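PDB 1OY5: tRNA (guanine-N(1)-)-methyltransferase from Aquifex aeolicus, which transfers a methyl group from S-adenosyl-L-methionine to N1 of guanosine-37 in various tRNAs, working as a homodimer. Local coordinates for residues N4-F9 against D151-V156; C20-G25 against Q29-G34; Y39-R44 against Y71-Y76. One frame throughout, in Å; residues are numbered along the deposited sequence.

Interaction 1. Residues N4-F9 against D151-V156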
loop_
_atom_site.group_PDB
_atom_site.type_symbol
_atom_site.label_atom_id
_atom_site.label_comp_id
_atom_site.label_asym_id
_atom_site.label_seq_id
_atom_site.Cartn_x
_atom_site.Cartn_y
_atom_site.Cartn_z
ATOM N N ASN A 4 -20.762 -5.180 -18.413
ATOM C CA ASN A 4 -20.446 -5.966 -17.183
ATOM C C ASN A 4 -18.929 -6.306 -17.116
ATOM O O ASN A 4 -18.327 -6.388 -18.157
ATOM C CB ASN A 4 -21.280 -7.257 -17.268
ATOM C CG ASN A 4 -22.775 -6.975 -17.492
ATOM O OD1 ASN A 4 -23.504 -6.720 -16.530
ATOM N ND2 ASN A 4 -23.234 -7.023 -18.753
ATOM N N PRO A 5 -18.208 -6.346 -16.017
ATOM C CA PRO A 5 -17.879 -5.984 -14.640
ATOM C C PRO A 5 -16.449 -6.487 -14.495
ATOM O O PRO A 5 -16.282 -7.740 -14.510
ATOM C CB PRO A 5 -18.810 -6.840 -13.755
ATOM C CG PRO A 5 -19.129 -7.958 -14.509
ATOM C CD PRO A 5 -19.192 -7.430 -15.869
ATOM N N LEU A 6 -15.448 -5.605 -14.425
ATOM C CA LEU A 6 -14.056 -6.070 -14.210
ATOM C C LEU A 6 -13.943 -6.988 -12.967
ATOM O O LEU A 6 -14.350 -6.634 -11.877
ATOM C CB LEU A 6 -13.093 -4.896 -14.085
ATOM C CG LEU A 6 -11.676 -5.159 -13.577
ATOM C CD1 LEU A 6 -10.993 -6.139 -14.378
ATOM C CD2 LEU A 6 -10.858 -3.901 -13.623
ATOM N N ARG A 7 -13.426 -8.184 -13.153
ATOM C CA ARG A 7 -13.325 -9.149 -12.054
ATOM C C ARG A 7 -11.875 -9.384 -11.550
ATOM O O ARG A 7 -10.965 -9.622 -12.349
ATOM C CB ARG A 7 -13.884 -10.493 -12.520
ATOM C CG ARG A 7 -15.341 -10.531 -12.808
ATOM C CD ARG A 7 -15.882 -11.938 -12.798
ATOM N NE ARG A 7 -17.335 -12.011 -12.920
ATOM C CZ ARG A 7 -18.024 -11.716 -14.022
ATOM N NH1 ARG A 7 -17.412 -11.270 -15.112
ATOM N NH2 ARG A 7 -19.350 -11.834 -14.032
ATOM N N PHE A 8 -11.694 -9.302 -10.234
ATOM C CA PHE A 8 -10.418 -9.551 -9.587
ATOM C C PHE A 8 -10.454 -10.856 -8.855
ATOM O O PHE A 8 -11.484 -11.242 -8.281
ATOM C CB PHE A 8 -10.095 -8.474 -8.548
ATOM C CG PHE A 8 -9.617 -7.183 -9.127
ATOM C CD1 PHE A 8 -8.329 -7.057 -9.634
ATOM C CD2 PHE A 8 -10.474 -6.082 -9.183
ATOM C CE1 PHE A 8 -7.897 -5.844 -10.191
ATOM C CE2 PHE A 8 -10.028 -4.848 -9.711
ATOM C CZ PHE A 8 -8.743 -4.739 -10.217
ATOM N N PHE A 9 -9.304 -11.540 -8.853
ATOM C CA PHE A 9 -9.155 -12.809 -8.150
ATOM C C PHE A 9 -7.909 -12.656 -7.309
ATOM O O PHE A 9 -6.830 -12.483 -7.837
ATOM C CB PHE A 9 -9.045 -13.943 -9.152
ATOM C CG PHE A 9 -10.217 -14.036 -10.049
ATOM C CD1 PHE A 9 -11.374 -14.645 -9.624
ATOM C CD2 PHE A 9 -10.200 -13.454 -11.295
ATOM C CE1 PHE A 9 -12.462 -14.712 -10.438
ATOM C CE2 PHE A 9 -11.310 -13.497 -12.106
ATOM C CZ PHE A 9 -12.429 -14.112 -11.675
ATOM N N ASP A 151 -7.954 -0.797 -5.510
ATOM C CA ASP A 151 -8.415 0.553 -5.216
ATOM C C ASP A 151 -8.159 1.491 -6.383
ATOM O O ASP A 151 -9.051 2.175 -6.831
ATOM C CB ASP A 151 -7.710 1.077 -3.962
ATOM C CG ASP A 151 -8.312 2.358 -3.437
ATOM O OD1 ASP A 151 -7.926 3.442 -3.905
ATOM O OD2 ASP A 151 -9.135 2.401 -2.502
ATOM N N ALA A 152 -6.925 1.521 -6.863
ATOM C CA ALA A 152 -6.525 2.437 -7.926
ATOM C C ALA A 152 -7.321 2.225 -9.205
ATOM O O ALA A 152 -7.793 3.180 -9.828
ATOM C CB ALA A 152 -5.014 2.311 -8.210
ATOM N N VAL A 153 -7.423 0.969 -9.593
ATOM C CA VAL A 153 -8.133 0.558 -10.781
ATOM C C VAL A 153 -9.632 0.881 -10.705
ATOM O O VAL A 153 -10.207 1.456 -11.639
ATOM C CB VAL A 153 -7.928 -0.933 -11.027
ATOM C CG1 VAL A 153 -8.885 -1.419 -12.058
ATOM C CG2 VAL A 153 -6.488 -1.194 -11.481
ATOM N N SER A 154 -10.234 0.565 -9.568
ATOM C CA SER A 154 -11.659 0.758 -9.359
ATOM C C SER A 154 -12.046 2.190 -9.464
ATOM O O SER A 154 -13.103 2.491 -10.007
ATOM C CB SER A 154 -12.088 0.252 -7.988
ATOM O OG SER A 154 -12.106 -1.167 -7.929
ATOM N N ARG A 155 -11.212 3.090 -8.952
ATOM C CA ARG A 155 -11.569 4.518 -8.988
ATOM C C ARG A 155 -11.479 5.173 -10.378
ATOM O O ARG A 155 -12.147 6.177 -10.617
ATOM C CB ARG A 155 -10.817 5.343 -7.936
ATOM C CG ARG A 155 -9.328 5.456 -8.161
ATOM C CD ARG A 155 -8.675 6.451 -7.255
ATOM N NE ARG A 155 -9.191 7.798 -7.466
ATOM C CZ ARG A 155 -8.848 8.585 -8.477
ATOM N NH1 ARG A 155 -7.985 8.167 -9.391
ATOM N NH2 ARG A 155 -9.354 9.803 -8.572
ATOM N N VAL A 156 -10.705 4.599 -11.304
ATOM C CA VAL A 156 -10.631 5.160 -12.663
ATOM C C VAL A 156 -11.579 4.439 -13.582
ATOM O O VAL A 156 -11.533 4.634 -14.792
ATOM C CB VAL A 156 -9.223 5.087 -13.288
ATOM C CG1 VAL A 156 -8.230 5.876 -12.470
ATOM C CG2 VAL A 156 -8.787 3.666 -13.475
#
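Leu6 and Phe8 meet Val153 in a buried, wholly apolar strand-to-helix contact at the heart of the SPOUT methyltransferase fold, an alpha/beta design built on a parallel sheet. Strand 6-12 lies inside that sheet, hydrogen-bonded on one edge to strand 36-42 through Glu37 and Tyr39, and on the other to strand 109-114 and the residue before it, through Ile110 and Glu108. Helix 143-155 lies over one face of the sheet. Leu6 and Phe8, two positions apart on the strand, both turn to this helix, whereas Phe9 belongs to the other face and meets Tyr39 and Tyr81. Large apolar side chains suit this buried layer between strand and helix, since no polar partner is needed there.

Val153 is the residue of 151-156 that makes the contact. Its CG1 lies anti to the backbone N (chi1 168°), and this branch does the touching. Being branched at CB, valine is compact and stiff, and its other neighbours include Leu104 of helix 98-105. Leu6 reaches across with CD2, its side chain running roughly at right angles to that of the valine. Phe8 brings up the rim of its ring instead of a face: CZ is 4.0 Å from Val153 CB, which lies in the ring plane.

Asp151, two residues before Val153, points its CB away from the strand; its OD2 bonds Tyr21 OH and its OD1 accepts from Ser140 N of the second subunit. Ala152 and Arg155 pack there on Phe137 and Ile138 of that subunit, which probably help bind S-adenosyl-L-methionine. On the sheet side, Val153 CG1 sits 3.5 Å from Leu6 CD2 and 3.8 Å from Phe8 CZ.

Interaction 2. Residues C20-G25 against Q29-G34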
loop_
_atom_site.group_PDB
_atom_site.type_symbol
_atom_site.label_atom_id
_atom_site.label_comp_id
_atom_site.label_asym_id
_atom_site.label_seq_id
_atom_site.Cartn_x
_atom_site.Cartn_y
_atom_site.Cartn_z
ATOM N N CYS A 20 -12.595 -7.691 3.812
ATOM C CA CYS A 20 -12.842 -6.536 4.661
ATOM C C CYS A 20 -12.596 -5.166 4.001
ATOM O O CYS A 20 -13.231 -4.182 4.357
ATOM C CB CYS A 20 -12.061 -6.629 5.949
ATOM S SG CYS A 20 -12.348 -5.172 6.962
ATOM N N TYR A 21 -11.717 -5.084 3.013
ATOM C CA TYR A 21 -11.423 -3.787 2.382
ATOM C C TYR A 21 -12.495 -3.479 1.376
ATOM O O TYR A 21 -12.728 -2.334 1.093
ATOM C CB TYR A 21 -10.046 -3.773 1.710
ATOM C CG TYR A 21 -9.623 -2.391 1.202
ATOM C CD1 TYR A 21 -9.956 -1.978 -0.070
ATOM C CD2 TYR A 21 -8.910 -1.504 2.008
ATOM C CE1 TYR A 21 -9.619 -0.773 -0.529
ATOM C CE2 TYR A 21 -8.562 -0.285 1.565
ATOM C CZ TYR A 21 -8.920 0.092 0.279
ATOM O OH TYR A 21 -8.604 1.347 -0.230
ATOM N N SER A 22 -13.138 -4.517 0.831
ATOM C CA SER A 22 -14.189 -4.358 -0.191
ATOM C C SER A 22 -15.534 -3.901 0.311
ATOM O O SER A 22 -16.444 -3.733 -0.465
ATOM C CB SER A 22 -14.408 -5.673 -0.885
ATOM O OG SER A 22 -13.217 -6.014 -1.541
ATOM N N GLU A 23 -15.665 -3.720 1.609
ATOM C CA GLU A 23 -16.918 -3.348 2.180
ATOM C C GLU A 23 -17.036 -1.885 2.357
ATOM O O GLU A 23 -18.077 -1.424 2.799
ATOM C CB GLU A 23 -17.122 -4.057 3.495
ATOM C CG GLU A 23 -17.739 -5.417 3.234
ATOM C CD GLU A 23 -17.744 -6.297 4.454
ATOM O OE1 GLU A 23 -17.623 -5.719 5.559
ATOM O OE2 GLU A 23 -17.873 -7.554 4.303
ATOM N N TYR A 24 -15.998 -1.142 2.001
ATOM C CA TYR A 24 -16.018 0.311 2.204
ATOM C C TYR A 24 -15.440 1.077 1.056
ATOM O O TYR A 24 -14.796 0.515 0.173
ATOM C CB TYR A 24 -15.229 0.686 3.471
ATOM C CG TYR A 24 -15.598 -0.126 4.664
ATOM C CD1 TYR A 24 -14.940 -1.301 4.932
ATOM C CD2 TYR A 24 -16.623 0.258 5.495
ATOM C CE1 TYR A 24 -15.260 -2.067 6.018
ATOM C CE2 TYR A 24 -16.970 -0.509 6.602
ATOM C CZ TYR A 24 -16.289 -1.682 6.844
ATOM O OH TYR A 24 -16.616 -2.485 7.920
ATOM N N GLY A 25 -15.660 2.371 1.085
ATOM C CA GLY A 25 -15.081 3.231 0.084
ATOM C C GLY A 25 -15.487 2.955 -1.349
ATOM O O GLY A 25 -16.573 2.482 -1.629
ATOM N N GLN A 29 -18.454 0.817 -3.622
ATOM C CA GLN A 29 -19.264 1.527 -4.580
ATOM C C GLN A 29 -19.157 0.837 -5.945
ATOM O O GLN A 29 -20.171 0.497 -6.568
ATOM C CB GLN A 29 -18.728 2.944 -4.664
ATOM C CG GLN A 29 -19.500 3.872 -5.475
ATOM C CD GLN A 29 -19.088 5.280 -5.183
ATOM O OE1 GLN A 29 -18.889 5.635 -4.006
ATOM N NE2 GLN A 29 -18.956 6.109 -6.240
ATOM N N ALA A 30 -17.932 0.593 -6.401
ATOM C CA ALA A 30 -17.740 -0.112 -7.656
ATOM C C ALA A 30 -18.484 -1.466 -7.643
ATOM O O ALA A 30 -19.123 -1.865 -8.643
ATOM C CB ALA A 30 -16.272 -0.320 -7.920
ATOM N N ILE A 31 -18.384 -2.172 -6.518
ATOM C CA ILE A 31 -19.012 -3.462 -6.405
ATOM C C ILE A 31 -20.519 -3.232 -6.392
ATOM O O ILE A 31 -21.272 -3.892 -7.092
ATOM C CB ILE A 31 -18.526 -4.234 -5.159
ATOM C CG1 ILE A 31 -17.156 -4.844 -5.408
ATOM C CG2 ILE A 31 -19.447 -5.377 -4.792
ATOM C CD1 ILE A 31 -16.451 -5.225 -4.057
ATOM N N LYS A 32 -20.939 -2.260 -5.621
ATOM C CA LYS A 32 -22.332 -1.921 -5.563
ATOM C C LYS A 32 -22.926 -1.644 -6.955
ATOM O O LYS A 32 -23.954 -2.185 -7.296
ATOM C CB LYS A 32 -22.524 -0.711 -4.675
ATOM C CG LYS A 32 -23.393 -0.992 -3.464
ATOM C CD LYS A 32 -24.902 -0.885 -3.820
ATOM C CE LYS A 32 -25.805 -1.530 -2.750
ATOM N NZ LYS A 32 -26.281 -2.903 -3.178
ATOM N N LYS A 33 -22.235 -0.854 -7.752
ATOM C CA LYS A 33 -22.702 -0.487 -9.061
ATOM C C LYS A 33 -22.495 -1.556 -10.125
ATOM O O LYS A 33 -22.913 -1.399 -11.250
ATOM C CB LYS A 33 -22.039 0.824 -9.471
ATOM C CG LYS A 33 -22.443 2.010 -8.599
ATOM C CD LYS A 33 -21.588 3.184 -8.948
ATOM C CE LYS A 33 -22.071 4.509 -8.341
ATOM N NZ LYS A 33 -21.452 5.680 -9.047
ATOM N N GLY A 34 -21.862 -2.666 -9.782
ATOM C CA GLY A 34 -21.666 -3.724 -10.760
ATOM C C GLY A 34 -20.505 -3.470 -11.697
ATOM O O GLY A 34 -20.398 -4.119 -12.705
#
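Ser22 and Gly25 meet Ile31 and Gln29 where the chain leaves helix 15-21, passes through a type I beta turn from Tyr21 to Tyr24 and enters helix 25-33. The firm part is a single backbone bond: Gln29 N donates to Gly25 O over 3.2 Å, with an N-H...O angle of 159°. It spans four residues, the alpha-helical step. Gly25 adopts a positive phi (61°), a backbone conformation that glycine takes up more readily than other residues.

A second, slighter contact is a van der Waals one. The tip of Ile31, CD1, rests 3.8 Å from Ser22 CB and 3.9 Å from Ser22 O. The hydroxyl of Ser22 is engaged by Ile18 O in the preceding helix, so a small residue with a short polar arm serves both tasks.

Toward solvent the contact loosens. Gln29 carries its amide away along an extended chain to a weak bond with Val160 O, while Glu23 and Lys32 are exposed. At the far end, Gly34 leaves the helix in a Schellman motif, with a positive phi suited to glycine. Tyr24 reaches the second subunit, where its OH bonds ND1 of that subunit's His16 and its ring meets that subunit's Phe14.

Inward, Ser22 packs on Val38 and Ile31 on both Val36 and Val38, so that the turn and helix 25-33 both lie against strand 36-42.

Interaction 3. Residues Y39-R44 against Y71-Y76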
loop_
_atom_site.group_PDB
_atom_site.type_symbol
_atom_site.label_atom_id
_atom_site.label_comp_id
_atom_site.label_asym_id
_atom_site.label_seq_id
_atom_site.Cartn_x
_atom_site.Cartn_y
_atom_site.Cartn_z
ATOM N N TYR A 39 -12.970 -11.290 -5.892
ATOM C CA TYR A 39 -13.046 -12.621 -5.356
ATOM C C TYR A 39 -11.768 -13.014 -4.602
ATOM O O TYR A 39 -10.797 -13.451 -5.173
ATOM C CB TYR A 39 -13.239 -13.632 -6.471
ATOM C CG TYR A 39 -14.460 -13.475 -7.282
ATOM C CD1 TYR A 39 -15.595 -14.233 -6.990
ATOM C CD2 TYR A 39 -14.483 -12.630 -8.400
ATOM C CE1 TYR A 39 -16.712 -14.137 -7.737
ATOM C CE2 TYR A 39 -15.600 -12.526 -9.151
ATOM C CZ TYR A 39 -16.724 -13.278 -8.821
ATOM O OH TYR A 39 -17.882 -13.183 -9.551
ATOM N N PRO A 40 -11.803 -12.939 -3.296
ATOM C CA PRO A 40 -10.682 -13.426 -2.493
ATOM C C PRO A 40 -10.617 -14.961 -2.598
ATOM O O PRO A 40 -11.623 -15.648 -2.471
ATOM C CB PRO A 40 -11.038 -12.984 -1.080
ATOM C CG PRO A 40 -12.511 -12.551 -1.114
ATOM C CD PRO A 40 -12.924 -12.416 -2.500
ATOM N N ILE A 41 -9.446 -15.497 -2.909
ATOM C CA ILE A 41 -9.306 -16.946 -3.099
ATOM C C ILE A 41 -8.325 -17.400 -2.037
ATOM O O ILE A 41 -7.177 -17.010 -2.004
ATOM C CB ILE A 41 -8.787 -17.297 -4.526
ATOM C CG1 ILE A 41 -9.553 -16.557 -5.623
ATOM C CG2 ILE A 41 -8.891 -18.762 -4.755
ATOM C CD1 ILE A 41 -10.944 -17.086 -5.895
ATOM N N ASP A 42 -8.839 -18.184 -1.124
ATOM C CA ASP A 42 -8.091 -18.746 -0.038
ATOM C C ASP A 42 -7.132 -19.853 -0.485
ATOM O O ASP A 42 -7.583 -20.955 -0.884
ATOM C CB ASP A 42 -9.056 -19.329 0.916
ATOM C CG ASP A 42 -8.501 -19.472 2.253
ATOM O OD1 ASP A 42 -9.373 -19.508 3.165
ATOM O OD2 ASP A 42 -7.262 -19.553 2.494
ATOM N N LEU A 43 -5.830 -19.551 -0.406
ATOM C CA LEU A 43 -4.792 -20.513 -0.836
ATOM C C LEU A 43 -4.889 -21.863 -0.145
ATOM O O LEU A 43 -4.653 -22.907 -0.752
ATOM C CB LEU A 43 -3.382 -20.001 -0.609
ATOM C CG LEU A 43 -2.717 -19.489 -1.860
ATOM C CD1 LEU A 43 -1.349 -18.940 -1.469
ATOM C CD2 LEU A 43 -2.580 -20.593 -2.920
ATOM N N ARG A 44 -5.233 -21.798 1.121
ATOM C CA ARG A 44 -5.383 -22.968 1.903
ATOM C C ARG A 44 -6.436 -23.945 1.365
ATOM O O ARG A 44 -6.211 -25.145 1.446
ATOM C CB ARG A 44 -5.644 -22.570 3.350
ATOM C CG ARG A 44 -4.465 -21.779 3.945
ATOM C CD ARG A 44 -4.807 -20.916 5.153
ATOM N NE ARG A 44 -5.922 -19.984 4.884
ATOM C CZ ARG A 44 -6.716 -19.530 5.841
ATOM N NH1 ARG A 44 -6.498 -19.876 7.125
ATOM N NH2 ARG A 44 -7.724 -18.740 5.547
ATOM N N TYR A 71 -1.077 -23.028 -8.448
ATOM C CA TYR A 71 -1.415 -23.556 -9.785
ATOM C C TYR A 71 -2.856 -24.090 -9.802
ATOM O O TYR A 71 -3.620 -23.874 -10.738
ATOM C CB TYR A 71 -0.425 -24.639 -10.214
ATOM C CG TYR A 71 0.658 -24.114 -11.109
ATOM C CD1 TYR A 71 0.414 -23.864 -12.456
ATOM C CD2 TYR A 71 1.926 -23.855 -10.618
ATOM C CE1 TYR A 71 1.409 -23.380 -13.290
ATOM C CE2 TYR A 71 2.928 -23.370 -11.443
ATOM C CZ TYR A 71 2.654 -23.142 -12.782
ATOM O OH TYR A 71 3.640 -22.661 -13.587
ATOM N N GLU A 72 -3.208 -24.788 -8.740
ATOM C CA GLU A 72 -4.567 -25.263 -8.534
ATOM C C GLU A 72 -5.553 -24.058 -8.523
ATOM O O GLU A 72 -6.574 -24.062 -9.183
ATOM C CB GLU A 72 -4.616 -25.986 -7.185
ATOM C CG GLU A 72 -5.273 -27.343 -7.173
ATOM C CD GLU A 72 -4.713 -28.275 -8.202
ATOM O OE1 GLU A 72 -3.676 -28.904 -7.921
ATOM O OE2 GLU A 72 -5.327 -28.377 -9.296
ATOM N N ALA A 73 -5.241 -23.020 -7.768
ATOM C CA ALA A 73 -6.118 -21.869 -7.720
ATOM C C ALA A 73 -6.284 -21.220 -9.114
ATOM O O ALA A 73 -7.393 -20.816 -9.505
ATOM C CB ALA A 73 -5.592 -20.869 -6.739
ATOM N N TYR A 74 -5.156 -21.091 -9.821
ATOM C CA TYR A 74 -5.114 -20.564 -11.173
ATOM C C TYR A 74 -6.044 -21.397 -12.063
ATOM O O TYR A 74 -6.942 -20.844 -12.713
ATOM C CB TYR A 74 -3.662 -20.576 -11.680
ATOM C CG TYR A 74 -3.461 -20.186 -13.138
ATOM C CD1 TYR A 74 -3.236 -21.156 -14.102
ATOM C CD2 TYR A 74 -3.476 -18.872 -13.536
ATOM C CE1 TYR A 74 -3.046 -20.839 -15.428
ATOM C CE2 TYR A 74 -3.282 -18.526 -14.872
ATOM C CZ TYR A 74 -3.072 -19.537 -15.809
ATOM O OH TYR A 74 -2.916 -19.272 -17.131
ATOM N N ASP A 75 -5.838 -22.719 -12.059
ATOM C CA ASP A 75 -6.650 -23.643 -12.827
ATOM C C ASP A 75 -8.122 -23.419 -12.568
ATOM O O ASP A 75 -8.902 -23.296 -13.502
ATOM C CB ASP A 75 -6.301 -25.103 -12.512
ATOM C CG ASP A 75 -4.955 -25.519 -13.078
ATOM O OD1 ASP A 75 -4.488 -26.646 -12.786
ATOM O OD2 ASP A 75 -4.273 -24.781 -13.819
ATOM N N TYR A 76 -8.505 -23.361 -11.307
ATOM C CA TYR A 76 -9.894 -23.134 -10.921
ATOM C C TYR A 76 -10.423 -21.850 -11.562
ATOM O O TYR A 76 -11.472 -21.867 -12.181
ATOM C CB TYR A 76 -10.005 -23.097 -9.385
ATOM C CG TYR A 76 -11.269 -22.504 -8.806
ATOM C CD1 TYR A 76 -11.358 -21.151 -8.540
ATOM C CD2 TYR A 76 -12.334 -23.304 -8.456
ATOM C CE1 TYR A 76 -12.485 -20.610 -7.969
ATOM C CE2 TYR A 76 -13.461 -22.785 -7.900
ATOM C CZ TYR A 76 -13.539 -21.418 -7.652
ATOM O OH TYR A 76 -14.686 -20.830 -7.089
#
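Ile41 sets its two branches against different residues of helix 67-81. CG2 is 4.4 Å from Ala73 CB, and CD1, at the end of the longer branch, is 4.4 Å from Tyr76 CE1. Both separations are loose for van der Waals contact, and no hydrogen bond joins the segments. The division of labour follows from the torsions: chi1 of -48° points CG2 away from the backbone N, and chi2 of -75° folds CD1 over instead of letting the chain extend. A beta-branched residue suits a strand and can address two neighbours at once.

Tyr76 holds its CG anti to its own backbone N (chi1 164°), a conformation that swings the ring out from the helix toward the strand. Ile41 CD1 comes at this ring obliquely, and the same ring meets Phe46 edge-to-face. Ala73, one turn earlier, has only a methyl group, so the helix can lie close to the sheet; Ala73 also touches Leu11 of strand 6-12.

In this SPOUT domain, strand 36-42 is an edge strand of the parallel sheet within the chain, and helix 67-81 packs on the face away from helix 15-21. Pro40 and Asp42 touch that other helix, at Ile18 and Pro15.

Beyond the strand, Arg44 bends back to form a salt bridge with Asp42, NE donating to Asp42 OD2 over 2.8 Å and meeting the syn lone pair, with the oxygen tilted slightly from the guanidinium plane. NH2 adds weak bonds to both carboxylate oxygens, and Arg44 N a further weak one to OD2.

Interactions 1 and 3 are buried and apolar, yet they serve opposite faces of one parallel sheet: strand 6-12 with helix 143-155 in the first, the neighbouring strand 36-42 with helix 67-81 in the third. The two strands are joined directly, Phe8 O lying 2.8 Å from Tyr39 N in a probable hydrogen bond. Interaction 2, at the surface, depends on a backbone bond in the first turn of helix 25-33 and a slight touch between that helix and the turn before it. It lies on the same side as interaction 1, to which it is tied by Tyr21 OH and Asp151 OD2, and it does not touch interaction 3. All three have residues within reach of the second subunit.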